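Long-range contact in galactose mutarotase related enzyme (Lactobacillus casei, PDB 3Q1N), which probably binds carbohydrate and may act as an isomerase on sugars such as aldoses: residues A[3-17]-A[79-93]. Numbering follows the deposited sequence. Where two conformers were deposited one is given.
Sequences ITIENSKFKAGIAER and YDFDVSDKSDSAVTF. With NO3 (nitrate ion), chain E.
Asp88 O takes the backbone N-H of Glu6 at 2.8 Å and the CA-H of Ile5 in a longer C-H...O contact, so the turn after strand 82-84 is pinned to the end of strand 3-6. The N-H of Asp88 itself donates to a nitrate ion, probably from the crystallisation liquor. In the conformer given, Lys86, its chain bent at chi2 and chi4, lays CD and CE past CG2 of Ile3, and its ammonium bonds Ser87 O and, weakly, Thr4 O. At the far end Glu16 O receives Phe81 N at 2.9 Å, the donor standing above the carbonyl plane. Beside this bond, Arg17 NE meets Asp80 OD1 at 2.9 Å in a salt bridge; the oxygen lies close to the guanidinium plane, but NE approaches from above the carboxylate plane, the two groups being turned 45° apart. A water joins Arg17 NH2 to Asp80 OD2, giving the pair a second link. Between these polar ends the filling is apolar. In the Ile14 conformer given, chi1 of -52° sets CG1 anti to the carbonyl carbon and turns CG2 to Phe93 CE2 at 3.5 Å, while Ile3 CG1 lies 3.9 Å from Phe93 CZ and the CG of Glu16 approaches CE1. Ile3 also meets Val83 tip to tip, and Ile5 CG2 rests on Val91 CG1 at 3.9 Å. Replacing Phe93 with an alanine would probably open a gap beside Ile3 and Ile14 and leave the aliphatic part of Glu16 without its ring support. The N-terminal hairpin of strands 2-6 and 10-15 thus packs face to face on the edge hairpin of strands 82-84 and 90-96, a beta-sandwich type of layering within the largely antiparallel galactose mutarotase-like fold.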
# COMPACT_ATOMS: atom_id res chain seq x y z
N ILE A 3 -2.75 -11.35 15.94
CA ILE A 3 -1.73 -12.35 15.98
C ILE A 3 -0.41 -11.60 16.12
O ILE A 3 -0.18 -10.56 15.48
CB ILE A 3 -1.68 -13.14 14.64
CG1 ILE A 3 -3.01 -13.87 14.40
CG2 ILE A 3 -0.51 -14.10 14.61
CD1 ILE A 3 -3.30 -15.01 15.39
N THR A 4 0.47 -12.13 16.95
CA THR A 4 1.81 -11.57 17.00
C THR A 4 2.83 -12.59 16.46
O THR A 4 2.66 -13.80 16.63
CB THR A 4 2.19 -11.11 18.42
OG1 THR A 4 2.29 -12.21 19.31
CG2 THR A 4 1.19 -10.07 18.96
N ILE A 5 3.85 -12.08 15.80
CA ILE A 5 5.02 -12.87 15.43
C ILE A 5 6.22 -12.12 15.93
O ILE A 5 6.15 -10.91 16.18
CB ILE A 5 5.10 -13.16 13.91
CG1 ILE A 5 4.98 -11.87 13.08
CG2 ILE A 5 4.00 -14.21 13.48
CD1 ILE A 5 5.26 -12.07 11.55
N GLU A 6 7.32 -12.82 16.10
CA GLU A 6 8.52 -12.18 16.63
C GLU A 6 9.74 -13.01 16.46
O GLU A 6 9.66 -14.23 16.30
CB GLU A 6 8.34 -11.87 18.12
CG GLU A 6 8.22 -13.05 19.06
CD GLU A 6 7.82 -12.56 20.45
OE1 GLU A 6 8.66 -11.98 21.17
OE2 GLU A 6 6.62 -12.70 20.80
N ASN A 7 10.87 -12.34 16.43
CA ASN A 7 12.16 -13.02 16.51
C ASN A 7 13.02 -12.26 17.52
O ASN A 7 12.49 -11.49 18.35
CB ASN A 7 12.78 -13.18 15.10
CG ASN A 7 13.09 -11.86 14.43
OD1 ASN A 7 13.03 -10.80 15.06
ND2 ASN A 7 13.45 -11.93 13.15
N SER A 8 14.32 -12.47 17.54
CA SER A 8 15.15 -11.84 18.56
C SER A 8 15.19 -10.30 18.43
O SER A 8 15.37 -9.61 19.42
CB SER A 8 16.58 -12.37 18.51
OG SER A 8 17.31 -11.83 17.46
N LYS A 9 15.07 -9.81 17.20
CA LYS A 9 15.18 -8.36 16.92
C LYS A 9 13.84 -7.59 16.88
O LYS A 9 13.81 -6.37 17.17
CB LYS A 9 15.89 -8.15 15.58
CG LYS A 9 17.40 -8.51 15.58
CD LYS A 9 18.06 -8.32 14.18
CE LYS A 9 18.23 -6.82 13.81
NZ LYS A 9 18.74 -6.60 12.37
N PHE A 10 12.77 -8.26 16.48
CA PHE A 10 11.54 -7.57 16.03
C PHE A 10 10.28 -8.26 16.57
O PHE A 10 10.29 -9.47 16.78
CB PHE A 10 11.47 -7.53 14.48
CG PHE A 10 12.63 -6.84 13.83
CD1 PHE A 10 12.95 -5.54 14.11
CD2 PHE A 10 13.41 -7.52 12.91
CE1 PHE A 10 14.04 -4.92 13.50
CE2 PHE A 10 14.45 -6.94 12.27
CZ PHE A 10 14.79 -5.62 12.59
N LYS A 11 9.21 -7.49 16.77
CA LYS A 11 7.88 -8.02 17.01
C LYS A 11 6.87 -7.31 16.10
O LYS A 11 6.96 -6.09 15.92
CB LYS A 11 7.51 -7.86 18.48
CG LYS A 11 6.18 -8.53 18.88
CD LYS A 11 6.06 -8.66 20.39
CE LYS A 11 4.78 -9.39 20.81
NZ LYS A 11 4.70 -9.47 22.32
N ALA A 12 5.92 -8.07 15.57
CA ALA A 12 4.86 -7.50 14.70
C ALA A 12 3.51 -7.96 15.26
O ALA A 12 3.36 -9.10 15.75
CB ALA A 12 5.02 -7.95 13.26
N GLY A 13 2.52 -7.07 15.18
CA GLY A 13 1.14 -7.39 15.52
C GLY A 13 0.30 -7.17 14.29
O GLY A 13 0.46 -6.14 13.59
N ILE A 14 -0.52 -8.18 13.97
CA ILE A 14 -1.34 -8.17 12.76
C ILE A 14 -2.76 -8.54 13.13
O ILE A 14 -3.00 -9.56 13.79
CB ILE A 14 -0.86 -9.17 11.65
CG1 ILE A 14 0.63 -9.00 11.33
CG2 ILE A 14 -1.69 -9.01 10.38
CD1 ILE A 14 1.50 -10.08 11.99
N ALA A 15 -3.70 -7.72 12.71
CA ALA A 15 -5.12 -7.95 12.98
C ALA A 15 -5.71 -8.93 11.99
O ALA A 15 -5.44 -8.85 10.77
CB ALA A 15 -5.89 -6.65 12.91
N GLU A 16 -6.50 -9.87 12.50
CA GLU A 16 -7.22 -10.78 11.63
C GLU A 16 -8.13 -10.00 10.71
O GLU A 16 -8.26 -10.34 9.54
CB GLU A 16 -8.04 -11.76 12.49
CG GLU A 16 -7.11 -12.76 13.21
CD GLU A 16 -7.80 -13.60 14.30
OE1 GLU A 16 -8.96 -13.34 14.64
OE2 GLU A 16 -7.13 -14.51 14.84
N ARG A 17 -8.69 -8.91 11.20
CA ARG A 17 -9.49 -8.03 10.35
C ARG A 17 -8.60 -7.34 9.31
O ARG A 17 -7.68 -6.60 9.66
CB ARG A 17 -10.27 -6.99 11.19
CG ARG A 17 -11.00 -5.94 10.32
CD ARG A 17 -12.08 -6.54 9.44
NE ARG A 17 -13.11 -7.25 10.17
CZ ARG A 17 -14.24 -6.70 10.61
NH1 ARG A 17 -14.48 -5.41 10.39
NH2 ARG A 17 -15.14 -7.43 11.28
N TYR A 79 -13.03 -7.19 5.93
CA TYR A 79 -13.40 -8.53 6.38
C TYR A 79 -12.21 -9.30 6.97
O TYR A 79 -11.04 -8.95 6.76
CB TYR A 79 -14.06 -9.34 5.25
CG TYR A 79 -15.25 -8.64 4.66
CD1 TYR A 79 -16.45 -8.60 5.34
CD2 TYR A 79 -15.15 -7.93 3.45
CE1 TYR A 79 -17.52 -7.92 4.84
CE2 TYR A 79 -16.22 -7.22 2.94
CZ TYR A 79 -17.40 -7.22 3.61
OH TYR A 79 -18.47 -6.51 3.07
N ASP A 80 -12.52 -10.27 7.83
CA ASP A 80 -11.48 -11.05 8.49
C ASP A 80 -10.78 -11.96 7.49
O ASP A 80 -11.32 -12.27 6.42
CB ASP A 80 -12.07 -11.92 9.61
CG ASP A 80 -12.45 -11.13 10.86
OD1 ASP A 80 -12.17 -9.92 10.96
OD2 ASP A 80 -13.09 -11.74 11.76
N PHE A 81 -9.56 -12.31 7.85
CA PHE A 81 -8.80 -13.37 7.18
C PHE A 81 -8.63 -14.52 8.16
O PHE A 81 -8.49 -14.29 9.38
CB PHE A 81 -7.39 -12.88 6.79
CG PHE A 81 -7.32 -11.96 5.61
CD1 PHE A 81 -7.94 -10.69 5.61
CD2 PHE A 81 -6.49 -12.29 4.52
CE1 PHE A 81 -7.79 -9.83 4.48
CE2 PHE A 81 -6.33 -11.44 3.43
CZ PHE A 81 -6.95 -10.19 3.41
N ASP A 82 -8.66 -15.75 7.67
CA ASP A 82 -8.39 -16.92 8.49
C ASP A 82 -6.90 -17.09 8.69
O ASP A 82 -6.11 -16.82 7.80
CB ASP A 82 -8.92 -18.18 7.80
CG ASP A 82 -10.43 -18.23 7.76
OD1 ASP A 82 -11.09 -17.60 8.59
OD2 ASP A 82 -10.92 -18.95 6.88
N VAL A 83 -6.51 -17.61 9.86
CA VAL A 83 -5.09 -17.80 10.21
C VAL A 83 -4.66 -19.28 9.98
O VAL A 83 -5.40 -20.23 10.26
CB VAL A 83 -4.88 -17.44 11.69
CG1 VAL A 83 -3.39 -17.76 12.15
CG2 VAL A 83 -5.24 -15.99 11.91
N SER A 84 -3.50 -19.46 9.36
CA SER A 84 -2.93 -20.77 9.17
C SER A 84 -1.40 -20.70 9.22
O SER A 84 -0.80 -19.60 9.21
CB SER A 84 -3.36 -21.36 7.83
OG SER A 84 -2.80 -20.64 6.73
N ASP A 85 -0.78 -21.88 9.31
CA ASP A 85 0.68 -21.97 9.25
C ASP A 85 1.38 -20.98 10.19
O ASP A 85 2.35 -20.29 9.81
CB ASP A 85 1.13 -21.79 7.80
CG ASP A 85 0.72 -22.95 6.90
OD1 ASP A 85 0.38 -24.03 7.44
OD2 ASP A 85 0.75 -22.80 5.67
N LYS A 86 0.89 -20.91 11.42
CA LYS A 86 1.43 -20.00 12.44
C LYS A 86 2.64 -20.61 13.13
O LYS A 86 2.57 -21.71 13.68
CB LYS A 86 0.35 -19.62 13.47
CG LYS A 86 0.82 -18.86 14.73
CD LYS A 86 1.33 -17.47 14.41
CE LYS A 86 1.56 -16.60 15.67
NZ LYS A 86 2.80 -16.83 16.40
N SER A 87 3.77 -19.93 13.03
CA SER A 87 4.97 -20.27 13.81
C SER A 87 5.34 -19.03 14.60
O SER A 87 4.62 -18.04 14.54
CB SER A 87 6.12 -20.70 12.89
OG SER A 87 6.57 -19.62 12.14
N ASP A 88 6.46 -19.05 15.33
CA ASP A 88 6.77 -17.92 16.17
C ASP A 88 7.08 -16.68 15.36
O ASP A 88 6.76 -15.58 15.80
CB ASP A 88 7.91 -18.24 17.13
CG ASP A 88 7.54 -19.36 18.06
OD1 ASP A 88 6.38 -19.39 18.51
OD2 ASP A 88 8.39 -20.23 18.33
N SER A 89 7.67 -16.89 14.17
CA SER A 89 8.15 -15.78 13.38
C SER A 89 7.41 -15.57 12.05
O SER A 89 7.75 -14.68 11.28
CB SER A 89 9.65 -15.97 13.13
OG SER A 89 9.88 -17.29 12.65
N ALA A 90 6.36 -16.37 11.78
CA ALA A 90 5.62 -16.25 10.51
C ALA A 90 4.17 -16.66 10.71
O ALA A 90 3.84 -17.47 11.60
CB ALA A 90 6.24 -17.11 9.34
N VAL A 91 3.33 -16.16 9.80
CA VAL A 91 1.92 -16.50 9.84
C VAL A 91 1.29 -16.22 8.50
O VAL A 91 1.73 -15.30 7.80
CB VAL A 91 1.18 -15.75 10.96
CG1 VAL A 91 1.26 -14.23 10.75
CG2 VAL A 91 -0.32 -16.20 11.03
N THR A 92 0.24 -16.98 8.16
CA THR A 92 -0.45 -16.82 6.88
C THR A 92 -1.92 -16.49 7.16
O THR A 92 -2.56 -17.09 8.05
CB THR A 92 -0.32 -18.09 5.97
OG1 THR A 92 1.05 -18.29 5.63
CG2 THR A 92 -1.11 -17.95 4.68
N PHE A 93 -2.41 -15.49 6.42
CA PHE A 93 -3.79 -15.05 6.48
C PHE A 93 -4.47 -15.26 5.14
O PHE A 93 -3.92 -14.92 4.10
CB PHE A 93 -3.84 -13.55 6.79
CG PHE A 93 -3.43 -13.18 8.18
CD1 PHE A 93 -4.34 -13.19 9.21
CD2 PHE A 93 -2.13 -12.77 8.45
CE1 PHE A 93 -4.01 -12.82 10.52
CE2 PHE A 93 -1.74 -12.41 9.76
CZ PHE A 93 -2.67 -12.43 10.82
N NO3 E . 7.91 -22.12 16.04
O1 NO3 E . 8.60 -23.14 16.71
O2 NO3 E . 8.61 -21.05 15.48
O3 NO3 E . 6.53 -22.23 15.91
O HOH W 1 -14.96 -10.11 12.77